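Local coordinates for polyporopepsin (Irpex lacteus, PDB 1WKR), which clots milk and cleaves proteins with broad specificity as a fungal aspartic endopeptidase of the pepsin family (peptidase A1), at residues Asn37-Ala42 with Asp102-Val107; Ser50-Thr55 with Thr71-Thr76; Lys86-Val91 with Thr123-Val128. All blocks are in the same frame, centred on the assembly; numbering follows the deposited sequence.

Contact 1. Residues Asn37-Ala42 with Asp102-Val107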
ATOM      1  N   ASN A  37      -0.522  10.095  -7.401  1.00  3.90           N
ATOM      2  CA  ASN A  37      -1.098  10.426  -8.710  1.00  3.75           C
ATOM      3  C   ASN A  37      -2.066   9.342  -9.067  1.00  4.04           C
ATOM      4  O   ASN A  37      -1.738   8.138  -9.066  1.00  5.03           O
ATOM      5  CB  ASN A  37       0.016  10.450  -9.780  1.00  4.45           C
ATOM      6  CG  ASN A  37       0.930  11.623  -9.639  1.00  4.53           C
ATOM      7  OD1 ASN A  37       1.705  11.739  -8.670  1.00  5.48           O
ATOM      8  ND2 ASN A  37       0.855  12.619 -10.563  1.00  5.71           N
ATOM      9  N   THR A  38      -3.323   9.727  -9.341  1.00  4.22           N
ATOM     10  CA  THR A  38      -4.338   8.793  -9.859  1.00  3.95           C
ATOM     11  C   THR A  38      -4.252   8.778 -11.364  1.00  4.05           C
ATOM     12  O   THR A  38      -4.306   9.875 -11.959  1.00  4.84           O
ATOM     13  CB  THR A  38      -5.723   9.159  -9.344  1.00  4.34           C
ATOM     14  OG1 THR A  38      -5.765   8.872  -7.937  1.00  4.20           O
ATOM     15  CG2 THR A  38      -6.818   8.337 -10.019  1.00  4.72           C
ATOM     16  N   TRP A  39      -4.052   7.621 -11.969  1.00  3.98           N
ATOM     17  CA  TRP A  39      -3.892   7.557 -13.433  1.00  5.13           C
ATOM     18  C   TRP A  39      -4.398   6.271 -13.940  1.00  4.59           C
ATOM     19  O   TRP A  39      -4.529   5.252 -13.240  1.00  5.33           O
ATOM     20  CB  TRP A  39      -2.402   7.761 -13.786  1.00  4.84           C
ATOM     21  CG  TRP A  39      -1.464   6.671 -13.316  1.00  5.14           C
ATOM     22  CD1 TRP A  39      -0.772   6.617 -12.154  1.00  4.79           C
ATOM     23  CD2 TRP A  39      -1.090   5.499 -14.083  1.00  4.49           C
ATOM     24  NE1 TRP A  39       0.013   5.475 -12.109  1.00  5.35           N
ATOM     25  CE2 TRP A  39      -0.130   4.791 -13.304  1.00  4.92           C
ATOM     26  CE3 TRP A  39      -1.429   5.017 -15.339  1.00  5.17           C
ATOM     27  CZ2 TRP A  39       0.448   3.609 -13.718  1.00  5.66           C
ATOM     28  CZ3 TRP A  39      -0.852   3.831 -15.772  1.00  6.22           C
ATOM     29  CH2 TRP A  39       0.115   3.137 -14.983  1.00  6.29           C
ATOM     30  N   LEU A  40      -4.659   6.276 -15.252  1.00  5.15           N
ATOM     31  CA  LEU A  40      -5.166   5.104 -15.964  1.00  5.02           C
ATOM     32  C   LEU A  40      -4.495   5.051 -17.359  1.00  5.10           C
ATOM     33  O   LEU A  40      -3.766   5.969 -17.747  1.00  5.61           O
ATOM     34  CB  LEU A  40      -6.718   5.129 -16.059  1.00  6.18           C
ATOM     35  CG  LEU A  40      -7.323   6.350 -16.735  1.00  6.06           C
ATOM     36  CD1 LEU A  40      -7.334   6.250 -18.294  1.00  7.65           C
ATOM     37  CD2 LEU A  40      -8.763   6.499 -16.240  1.00  6.76           C
ATOM     38  N   GLY A  41      -4.738   3.960 -18.069  1.00  6.13           N
ATOM     39  CA  GLY A  41      -4.195   3.823 -19.449  1.00  7.21           C
ATOM     40  C   GLY A  41      -3.258   2.682 -19.537  1.00  7.84           C
ATOM     41  O   GLY A  41      -2.694   2.453 -20.663  1.00  9.52           O
ATOM     42  N   ALA A  42      -2.949   1.922 -18.479  1.00  7.88           N
ATOM     43  CA  ALA A  42      -2.091   0.733 -18.596  1.00  9.22           C
ATOM     44  C   ALA A  42      -2.755  -0.395 -19.258  1.00  9.67           C
ATOM     45  O   ALA A  42      -2.056  -1.421 -19.650  1.00 11.18           O
ATOM     46  CB  ALA A  42      -1.569   0.306 -17.194  1.00  8.27           C
ATOM     47  N   ASP A 102      -5.235  -1.263 -14.489  1.00  6.20           N
ATOM     48  CA  ASP A 102      -5.372  -0.119 -15.393  1.00  5.87           C
ATOM     49  C   ASP A 102      -4.505   1.071 -15.065  1.00  5.62           C
ATOM     50  O   ASP A 102      -4.331   1.956 -15.850  1.00  5.65           O
ATOM     51  CB  ASP A 102      -6.814   0.333 -15.467  1.00  5.93           C
ATOM     52  CG  ASP A 102      -7.713  -0.597 -16.269  1.00  6.16           C
ATOM     53  OD1 ASP A 102      -7.496  -0.616 -17.530  1.00  8.06           O
ATOM     54  OD2 ASP A 102      -8.573  -1.275 -15.746  1.00  8.44           O
ATOM     55  N   GLY A 103      -3.998   1.123 -13.801  1.00  5.28           N
ATOM     56  CA  GLY A 103      -3.302   2.287 -13.319  1.00  4.98           C
ATOM     57  C   GLY A 103      -3.359   2.258 -11.780  1.00  4.06           C
ATOM     58  O   GLY A 103      -3.499   1.198 -11.185  1.00  4.97           O
ATOM     59  N   ILE A 104      -3.230   3.467 -11.190  1.00  4.36           N
ATOM     60  CA  ILE A 104      -3.109   3.617  -9.726  1.00  4.24           C
ATOM     61  C   ILE A 104      -4.187   4.566  -9.215  1.00  4.24           C
ATOM     62  O   ILE A 104      -4.453   5.617  -9.840  1.00  4.88           O
ATOM     63  CB  ILE A 104      -1.688   4.107  -9.321  1.00  3.75           C
ATOM     64  CG1 ILE A 104      -0.702   2.975  -9.546  1.00  5.46           C
ATOM     65  CG2 ILE A 104      -1.676   4.635  -7.881  1.00  5.87           C
ATOM     66  CD1 ILE A 104       0.763   3.326  -9.143  1.00  5.75           C
ATOM     67  N   LEU A 105      -4.730   4.219  -8.062  1.00  4.12           N
ATOM     68  CA  LEU A 105      -5.512   5.151  -7.231  1.00  4.26           C
ATOM     69  C   LEU A 105      -4.530   5.752  -6.199  1.00  4.22           C
ATOM     70  O   LEU A 105      -4.072   5.026  -5.311  1.00  4.33           O
ATOM     71  CB  LEU A 105      -6.673   4.467  -6.549  1.00  5.16           C
ATOM     72  CG  LEU A 105      -7.600   5.434  -5.770  1.00  4.87           C
ATOM     73  CD1 LEU A 105      -8.451   6.216  -6.741  1.00  6.98           C
ATOM     74  CD2 LEU A 105      -8.443   4.707  -4.784  1.00  8.82           C
ATOM     75  N   GLY A 106      -4.167   7.023  -6.391  1.00  4.43           N
ATOM     76  CA  GLY A 106      -3.077   7.634  -5.621  1.00  4.57           C
ATOM     77  C   GLY A 106      -3.606   8.267  -4.361  1.00  4.01           C
ATOM     78  O   GLY A 106      -4.238   9.337  -4.376  1.00  5.13           O
ATOM     79  N   VAL A 107      -3.411   7.562  -3.247  1.00  4.16           N
ATOM     80  CA  VAL A 107      -3.935   7.982  -1.913  1.00  3.75           C
ATOM     81  C   VAL A 107      -2.808   8.250  -0.914  1.00  3.25           C
ATOM     82  O   VAL A 107      -3.062   8.435   0.278  1.00  3.97           O
ATOM     83  CB  VAL A 107      -5.011   7.016  -1.390  1.00  3.39           C
ATOM     84  CG1 VAL A 107      -6.337   7.237  -2.136  1.00  4.53           C
ATOM     85  CG2 VAL A 107      -4.586   5.540  -1.510  1.00  4.77           C
TER
HETATM   86  O   HOH W   1      -5.314  10.964  -6.252  1.00  4.73           O
HETATM   87  O   HOH W   2      -6.131   1.563 -18.470  1.00  7.04           O
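Residues Asn37-Ala42 and Asp102-Val107 run antiparallel, their end-to-end directions 171° apart, and join through the hydrogen-bonded pair Trp39 and Ile104. Trp39 N donates to Ile104 O at 3.0 Å, and Ile104 N returns a more bent bond, 137° at the hydrogen, to Trp39 O; both donors lie in the plane of the carbonyl they meet. The Trp39 indole takes the crowded first torsion (chi1 66°), with CG between the backbone N and the carbonyl carbon, which folds the ring back over the opposite strand. Gly103 CA then sits 3.7 Å from the centroid of the six-membered ring, almost on its normal, in a CH-pi contact. A CB on Gly103 would run into Trp39 O and Leu40 CA, so a bare CA is what fits here. Ile104 crosses the indole obliquely and brings CB to 3.5 Å from Trp39 NE1. At the other end Thr38 OG1, anti to its own carbonyl carbon, accepts a nearly straight bond from Gly106 N at 2.9 Å, and a water links the same hydroxyl to Gly106 O. Beyond the pair, Asp102 O accepts from Ala42 N, which stands above the carbonyl plane, while the Asp102 carboxylate bonds to Ser28 N and Lys44 N. The contact belongs to the pepsin-like N-terminal lobe: strand 25-32, bearing the active-site Asp32 that Ile104 touches, pairs with strand 103-106, strand 82-96 pairs with strand 39-40, and Val128 of helix 128-134 packs on Thr38 and Leu105.

Contact 2. Residues Ser50-Thr55 with Thr71-Thr76. With SO4 (sulfate ion), chain D.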
ATOM      1  N   SER A  50     -17.982  13.868 -22.001  1.00  8.83           N
ATOM      2  CA  SER A  50     -18.085  15.290 -21.897  1.00 10.38           C
ATOM      3  C   SER A  50     -17.513  15.922 -20.634  1.00  9.97           C
ATOM      4  O   SER A  50     -17.183  17.073 -20.573  1.00 11.24           O
ATOM      5  CB  SER A  50     -19.592  15.715 -21.897  1.00 10.70           C
ATOM      6  OG  SER A  50     -20.258  15.229 -20.744  1.00 15.16           O
ATOM      7  N   THR A  51     -17.242  15.053 -19.611  1.00  8.60           N
ATOM      8  CA  THR A  51     -16.654  15.555 -18.366  1.00  8.81           C
ATOM      9  C   THR A  51     -15.072  15.556 -18.445  1.00  9.01           C
ATOM     10  O   THR A  51     -14.456  16.044 -17.509  1.00  9.96           O
ATOM     11  CB  THR A  51     -17.065  14.696 -17.198  1.00  9.51           C
ATOM     12  OG1 THR A  51     -16.900  13.325 -17.451  1.00  8.02           O
ATOM     13  CG2 THR A  51     -18.606  14.914 -16.854  1.00 10.08           C
ATOM     14  N   SER A  52     -14.516  15.006 -19.483  1.00  8.42           N
ATOM     15  CA  SER A  52     -13.029  15.047 -19.681  1.00  8.86           C
ATOM     16  C   SER A  52     -12.621  16.448 -20.116  1.00  9.77           C
ATOM     17  O   SER A  52     -13.241  16.965 -21.106  1.00 12.04           O
ATOM     18  CB  SER A  52     -12.667  14.006 -20.736  1.00  8.32           C
ATOM     19  OG  SER A  52     -11.245  14.053 -20.959  1.00  9.68           O
ATOM     20  N   SER A  53     -11.589  16.990 -19.579  1.00  9.55           N
ATOM     21  CA  SER A  53     -11.016  18.266 -20.018  1.00 10.75           C
ATOM     22  C   SER A  53      -9.542  18.202 -19.992  1.00 11.19           C
ATOM     23  O   SER A  53      -8.890  17.639 -19.092  1.00  9.62           O
ATOM     24  CB  SER A  53     -11.426  19.377 -18.993  1.00 12.07           C
ATOM     25  OG  SER A  53     -12.875  19.583 -19.111  1.00 18.14           O
ATOM     26  N   ALA A  54      -8.959  18.794 -21.013  1.00 13.94           N
ATOM     27  CA  ALA A  54      -7.519  18.904 -21.068  1.00 15.19           C
ATOM     28  C   ALA A  54      -6.960  19.866 -20.175  1.00 12.02           C
ATOM     29  O   ALA A  54      -7.634  20.645 -19.447  1.00 15.27           O
ATOM     30  CB  ALA A  54      -7.201  19.501 -22.488  1.00 13.73           C
ATOM     31  N   THR A  55      -5.604  19.498 -19.695  1.00 12.55           N
ATOM     32  CA  THR A  55      -4.872  20.510 -18.996  1.00 11.38           C
ATOM     33  C   THR A  55      -3.620  20.904 -19.833  1.00 11.71           C
ATOM     34  O   THR A  55      -3.444  20.421 -20.864  1.00 13.29           O
ATOM     35  CB  THR A  55      -4.407  20.083 -17.590  1.00  9.89           C
ATOM     36  OG1 THR A  55      -3.284  19.129 -17.739  1.00 10.50           O
ATOM     37  CG2 THR A  55      -5.478  19.378 -16.806  1.00 11.71           C
ATOM     38  N   THR A  71      -0.240  12.311 -20.130  1.00  6.39           N
ATOM     39  CA  THR A  71      -0.851  13.677 -20.161  1.00  7.10           C
ATOM     40  C   THR A  71      -1.874  13.732 -19.004  1.00  6.24           C
ATOM     41  O   THR A  71      -2.547  12.734 -18.735  1.00  6.34           O
ATOM     42  CB  THR A  71      -1.602  13.834 -21.485  1.00  7.66           C
ATOM     43  OG1 THR A  71      -0.574  13.939 -22.522  1.00  9.40           O
ATOM     44  CG2 THR A  71      -2.419  15.074 -21.580  1.00 11.42           C
ATOM     45  N   GLU A  72      -1.920  14.905 -18.374  1.00  5.79           N
ATOM     46  CA  GLU A  72      -2.870  15.139 -17.261  1.00  5.79           C
ATOM     47  C   GLU A  72      -4.178  15.663 -17.781  1.00  6.01           C
ATOM     48  O   GLU A  72      -4.180  16.641 -18.617  1.00  7.69           O
ATOM     49  CB  GLU A  72      -2.247  16.058 -16.250  1.00  6.60           C
ATOM     50  CG  GLU A  72      -2.927  16.092 -14.887  1.00  6.24           C
ATOM     51  CD  GLU A  72      -2.664  14.835 -14.068  1.00  5.50           C
ATOM     52  OE1 GLU A  72      -1.837  13.979 -14.383  1.00  6.02           O
ATOM     53  OE2 GLU A  72      -3.323  14.722 -12.930  1.00  5.85           O
ATOM     54  N   TYR A  73      -5.287  15.194 -17.313  1.00  6.50           N
ATOM     55  CA  TYR A  73      -6.662  15.627 -17.623  1.00  5.47           C
ATOM     56  C   TYR A  73      -7.377  15.917 -16.349  1.00  5.96           C
ATOM     57  O   TYR A  73      -6.957  15.489 -15.279  1.00  6.76           O
ATOM     58  CB  TYR A  73      -7.387  14.512 -18.355  1.00  6.48           C
ATOM     59  CG  TYR A  73      -6.914  14.199 -19.739  1.00  6.78           C
ATOM     60  CD1 TYR A  73      -5.818  13.406 -19.955  1.00  8.26           C
ATOM     61  CD2 TYR A  73      -7.548  14.774 -20.866  1.00  7.54           C
ATOM     62  CE1 TYR A  73      -5.358  13.103 -21.245  1.00  8.74           C
ATOM     63  CE2 TYR A  73      -7.081  14.477 -22.181  1.00  9.01           C
ATOM     64  CZ  TYR A  73      -6.010  13.650 -22.296  1.00  7.08           C
ATOM     65  OH  TYR A  73      -5.570  13.415 -23.605  1.00 10.47           O
ATOM     66  N   THR A  74      -8.559  16.568 -16.415  1.00  5.93           N
ATOM     67  CA  THR A  74      -9.535  16.503 -15.352  1.00  6.99           C
ATOM     68  C   THR A  74     -10.718  15.698 -15.817  1.00  6.76           C
ATOM     69  O   THR A  74     -11.066  15.696 -17.039  1.00  6.86           O
ATOM     70  CB  THR A  74      -9.895  17.820 -14.761  1.00  7.08           C
ATOM     71  OG1 THR A  74     -10.520  18.632 -15.813  1.00  9.58           O
ATOM     72  CG2 THR A  74      -8.746  18.603 -14.228  1.00  8.46           C
ATOM     73  N   ASP A  75     -11.404  15.029 -14.927  1.00  5.67           N
ATOM     74  CA  ASP A  75     -12.554  14.222 -15.276  1.00  5.60           C
ATOM     75  C   ASP A  75     -13.363  13.898 -14.019  1.00  5.96           C
ATOM     76  O   ASP A  75     -12.887  14.167 -12.871  1.00  6.33           O
ATOM     77  CB  ASP A  75     -12.107  12.913 -15.986  1.00  6.69           C
ATOM     78  CG  ASP A  75     -13.120  12.464 -17.032  1.00  6.03           C
ATOM     79  OD1 ASP A  75     -14.319  12.609 -16.839  1.00  7.00           O
ATOM     80  OD2 ASP A  75     -12.690  11.800 -18.018  1.00  7.76           O
ATOM     81  N   THR A  76     -14.542  13.369 -14.180  1.00  5.89           N
ATOM     82  CA  THR A  76     -15.387  12.956 -13.045  1.00  6.47           C
ATOM     83  C   THR A  76     -14.986  11.556 -12.679  1.00  6.28           C
ATOM     84  O   THR A  76     -15.007  10.632 -13.509  1.00  6.87           O
ATOM     85  CB  THR A  76     -16.846  13.018 -13.440  1.00  7.32           C
ATOM     86  OG1 THR A  76     -17.161  14.410 -13.619  1.00  8.91           O
ATOM     87  CG2 THR A  76     -17.763  12.498 -12.335  1.00  7.81           C
TER
HETATM   88  S   SO4 D 902       1.425  11.908 -24.490  1.00 19.84           S
HETATM   89  O1  SO4 D 902       0.426  11.622 -25.783  1.00 27.37           O
HETATM   90  O2  SO4 D 902       0.551  11.649 -23.301  1.00 15.16           O
HETATM   91  O3  SO4 D 902       2.465  10.945 -24.552  1.00 24.33           O
HETATM   92  O4  SO4 D 902       1.898  13.235 -24.473  1.00 23.84           O
HETATM   93  O   HOH W   3     -15.458  16.540 -14.282  1.00 13.83           O
HETATM   94  O   HOH W   4     -13.170  18.020 -16.180  1.00 16.24           O
HETATM   95  O   HOH W   5      -9.116  20.871 -16.866  1.00 20.39           O
HETATM   96  O   HOH W   6      -4.640  17.403 -21.333  1.00 13.83           O
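Two threonine hydroxyls and a carboxylate do much of the holding where the short, weakly bonded strand 53-55 lies along strand 71-76. This is an antiparallel edge pairing at the surface of the N-terminal lobe of the pepsin fold. Ser53 and Thr74 form its hydrogen-bonded pair, with Ser53 N to Thr74 O and Thr74 N to Ser53 O both 2.9 Å and in the carbonyl planes. Toward Thr55 the backbone bond to Glu72 O is weak, and the side chain takes over: Thr55 OG1, in the crowded position between N and the carbonyl carbon, donates to Glu72 O at 2.8 Å from well above the carbonyl plane. At the other end Thr51 and Asp75 cross at about a right angle. Asp75 OD1 accepts from Thr51 OG1 at 2.7 Å, nearly along the C-O axis, and with its anti lone pair from Thr76 N, while OD2 bonds to Tyr46 OH. An alanine in place of Asp75 would remove all three bonds and would probably leave the Thr51 end less firmly held and the Tyr46 hydroxyl less well fixed. Tyr46 also bonds to Ser52 OG and meets the Tyr73 ring edge-to-face. Beside Ser53 and Thr74, one water joins Thr51 O to Thr74 OG1, and another joins that hydroxyl to Ala54 O at 3.0 Å from the water oxygen.

Contact 3. Residues Lys86-Val91 with Thr123-Val128. With SO4 (sulfate ion), chain H.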
ATOM      1  N   LYS A  86     -14.108  16.915 -11.589  1.00 10.17           N
ATOM      2  CA  LYS A  86     -12.934  17.592 -11.855  1.00 10.55           C
ATOM      3  C   LYS A  86     -11.700  17.099 -11.079  1.00  8.41           C
ATOM      4  O   LYS A  86     -10.837  17.880 -10.725  1.00 10.38           O
ATOM      5  CB  LYS A  86     -13.130  19.098 -11.755  1.00 11.18           C
ATOM      6  CG  LYS A  86     -14.203  19.711 -12.713  1.00 16.45           C
ATOM      7  CD  LYS A  86     -13.969  21.283 -12.957  1.00 21.90           C
ATOM      8  CE  LYS A  86     -12.535  21.386 -13.534  1.00 24.69           C
ATOM      9  NZ  LYS A  86     -12.392  22.934 -14.232  1.00 26.42           N
ATOM     10  N   GLN A  87     -11.691  15.819 -10.813  1.00  6.27           N
ATOM     11  CA  GLN A  87     -10.448  15.178 -10.330  1.00  6.06           C
ATOM     12  C   GLN A  87      -9.357  15.240 -11.397  1.00  5.03           C
ATOM     13  O   GLN A  87      -9.628  14.894 -12.548  1.00  5.80           O
ATOM     14  CB  GLN A  87     -10.749  13.716  -9.985  1.00  5.40           C
ATOM     15  CG  GLN A  87      -9.471  12.947  -9.543  1.00  5.90           C
ATOM     16  CD  GLN A  87      -8.861  13.476  -8.280  1.00  4.90           C
ATOM     17  OE1 GLN A  87      -9.600  13.654  -7.277  1.00  5.10           O
ATOM     18  NE2 GLN A  87      -7.557  13.709  -8.244  1.00  5.82           N
ATOM     19  N   SER A  88      -8.175  15.693 -11.035  1.00  4.90           N
ATOM     20  CA  SER A  88      -7.039  15.670 -11.970  1.00  4.93           C
ATOM     21  C   SER A  88      -6.503  14.230 -11.976  1.00  4.29           C
ATOM     22  O   SER A  88      -6.170  13.676 -10.899  1.00  5.11           O
ATOM     23  CB  SER A  88      -6.046  16.658 -11.536  1.00  5.35           C
ATOM     24  OG  SER A  88      -4.969  16.702 -12.488  1.00  6.15           O
ATOM     25  N   ILE A  89      -6.384  13.658 -13.158  1.00  4.78           N
ATOM     26  CA  ILE A  89      -5.876  12.290 -13.384  1.00  5.40           C
ATOM     27  C   ILE A  89      -4.813  12.297 -14.441  1.00  5.59           C
ATOM     28  O   ILE A  89      -4.838  13.108 -15.416  1.00  6.30           O
ATOM     29  CB  ILE A  89      -7.018  11.319 -13.772  1.00  5.60           C
ATOM     30  CG1 ILE A  89      -7.713  11.726 -15.104  1.00  6.93           C
ATOM     31  CG2 ILE A  89      -8.041  11.248 -12.635  1.00  6.23           C
ATOM     32  CD1 ILE A  89      -8.587  10.671 -15.626  1.00  9.14           C
ATOM     33  N   GLY A  90      -3.912  11.353 -14.392  1.00  5.11           N
ATOM     34  CA  GLY A  90      -2.991  11.054 -15.485  1.00  5.05           C
ATOM     35  C   GLY A  90      -3.543   9.996 -16.409  1.00  4.97           C
ATOM     36  O   GLY A  90      -4.309   9.119 -16.035  1.00  5.31           O
ATOM     37  N   VAL A  91      -3.124  10.122 -17.681  1.00  6.03           N
ATOM     38  CA  VAL A  91      -3.479   9.151 -18.720  1.00  6.52           C
ATOM     39  C   VAL A  91      -2.164   8.728 -19.394  1.00  6.85           C
ATOM     40  O   VAL A  91      -1.520   9.549 -20.036  1.00  6.67           O
ATOM     41  CB  VAL A  91      -4.495   9.736 -19.717  1.00  6.43           C
ATOM     42  CG1 VAL A  91      -4.742   8.727 -20.836  1.00  8.53           C
ATOM     43  CG2 VAL A  91      -5.800  10.014 -18.972  1.00  8.30           C
ATOM     44  N   THR A 123       3.747  22.480  -9.066  1.00  9.54           N
ATOM     45  CA  THR A 123       2.300  22.476  -8.821  1.00  9.39           C
ATOM     46  C   THR A 123       1.859  21.057  -8.263  1.00  8.18           C
ATOM     47  O   THR A 123       2.203  20.038  -8.804  1.00  8.04           O
ATOM     48  CB  THR A 123       1.567  22.748 -10.089  1.00  9.16           C
ATOM     49  OG1 THR A 123       1.894  24.150 -10.480  1.00 11.83           O
ATOM     50  CG2 THR A 123       0.049  22.734  -9.975  1.00 11.01           C
ATOM     51  N   SER A 124       1.051  21.146  -7.241  1.00  7.84           N
ATOM     52  CA  SER A 124       0.502  19.908  -6.620  1.00  8.48           C
ATOM     53  C   SER A 124      -0.791  19.507  -7.294  1.00  6.73           C
ATOM     54  O   SER A 124      -1.469  20.301  -8.000  1.00  8.16           O
ATOM     55  CB  SER A 124       0.207  20.179  -5.183  1.00  9.92           C
ATOM     56  OG  SER A 124      -0.915  20.989  -5.024  1.00 13.04           O
ATOM     57  N   ILE A 125      -1.190  18.243  -7.101  1.00  6.54           N
ATOM     58  CA  ILE A 125      -2.382  17.631  -7.716  1.00  5.61           C
ATOM     59  C   ILE A 125      -3.225  17.084  -6.577  1.00  5.63           C
ATOM     60  O   ILE A 125      -2.993  15.928  -6.116  1.00  5.88           O
ATOM     61  CB  ILE A 125      -2.062  16.525  -8.690  1.00  5.22           C
ATOM     62  CG1 ILE A 125      -0.965  16.924  -9.701  1.00  5.73           C
ATOM     63  CG2 ILE A 125      -3.326  16.115  -9.419  1.00  6.16           C
ATOM     64  CD1 ILE A 125      -0.520  15.759 -10.522  1.00  6.63           C
ATOM     65  N   PRO A 126      -4.210  17.813  -6.047  1.00  4.94           N
ATOM     66  CA  PRO A 126      -5.088  17.334  -4.970  1.00  5.26           C
ATOM     67  C   PRO A 126      -5.545  15.898  -5.239  1.00  5.12           C
ATOM     68  O   PRO A 126      -5.996  15.546  -6.333  1.00  5.32           O
ATOM     69  CB  PRO A 126      -6.206  18.310  -4.928  1.00  6.38           C
ATOM     70  CG  PRO A 126      -5.582  19.634  -5.376  1.00  7.25           C
ATOM     71  CD  PRO A 126      -4.554  19.233  -6.470  1.00  5.74           C
ATOM     72  N   THR A 127      -5.477  15.055  -4.195  1.00  4.83           N
ATOM     73  CA  THR A 127      -5.791  13.645  -4.379  1.00  4.56           C
ATOM     74  C   THR A 127      -7.253  13.398  -4.293  1.00  3.74           C
ATOM     75  O   THR A 127      -8.050  14.300  -3.915  1.00  5.07           O
ATOM     76  CB  THR A 127      -5.078  12.834  -3.283  1.00  4.41           C
ATOM     77  OG1 THR A 127      -5.667  13.179  -2.007  1.00  4.77           O
ATOM     78  CG2 THR A 127      -3.571  13.106  -3.214  1.00  5.64           C
ATOM     79  N   VAL A 128      -7.666  12.193  -4.628  1.00  4.15           N
ATOM     80  CA  VAL A 128      -9.083  11.847  -4.495  1.00  4.38           C
ATOM     81  C   VAL A 128      -9.573  12.103  -3.112  1.00  4.34           C
ATOM     82  O   VAL A 128     -10.696  12.645  -2.922  1.00  4.65           O
ATOM     83  CB  VAL A 128      -9.389  10.389  -4.934  1.00  4.57           C
ATOM     84  CG1 VAL A 128      -9.166  10.256  -6.438  1.00  5.39           C
ATOM     85  CG2 VAL A 128      -8.589   9.340  -4.169  1.00  5.45           C
TER
HETATM   86  S   SO4 H 906       5.024  26.119 -11.525  1.00 33.28           S
HETATM   87  O1  SO4 H 906       4.407  24.807 -11.164  1.00 24.71           O
HETATM   88  O2  SO4 H 906       6.153  26.456 -10.716  1.00 43.83           O
HETATM   89  O3  SO4 H 906       5.362  26.322 -13.177  1.00 33.87           O
HETATM   90  O4  SO4 H 906       3.832  27.263 -11.409  1.00 37.50           O
HETATM   91  O   HOH W   7      -7.322  16.941  -8.408  1.00  6.01           O
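Gln87 and Val128 cross at about a right angle, the amide end of the glutamine reaching over to the loop that leads into helix 128-134. Gln87 CG is anti to the backbone N (chi1 177°), and a bend at chi2 (64°) swings the amide toward Pro126 and the next carbonyl of its own strand. NE2 bridges two carbonyls: it donates to Pro126 O at 3.1 Å, in that carbonyl's plane, and to Ser88 O at 3.0 Å, from above the plane. Both acceptors lie close to the plane of the amide, so the two bonds use its two N-H groups and fix its rotation. OE1, bonded to Asn131 ND2, lies 3.5 Å from Val128 CG1. In this N-terminal lobe of the pepsin fold, the contact sets Ile125 to Val128 against Gln87 and Ser88 of strand 82-96, and Thr127 is the helix N-cap, its OG1 accepting from Asp130 N. A water accepts from Ser88 N and donates to Pro126 O. Ser88 points toward Ile125, and its CB packs tightly on Ile125 CG2 at 3.5 Å. With OG anti to the backbone N, the hydroxyl bonds to the carboxylate of Glu72.

In the fold
From the N terminus, 37-42 opens the loop that contact 1 closes at 102-107, and contact 2, from 50-55 to 71-76, is nested wholly inside it. Contact 3 starts at 86-91, after contact 2 has closed and before contact 1 does, and ends at 123-128, so contacts 1 and 3 cross along the chain. Strand 82-96 is the common neighbour: it pairs with strand 39-40 through Gly90, which meets Thr38 and Leu40, and with strand 67-79 through Ile89 and Tyr73. The surface edge of contact 2 is thereby tied through contact 3 to the strands of contact 1 beside the active site, and to helix 128-134.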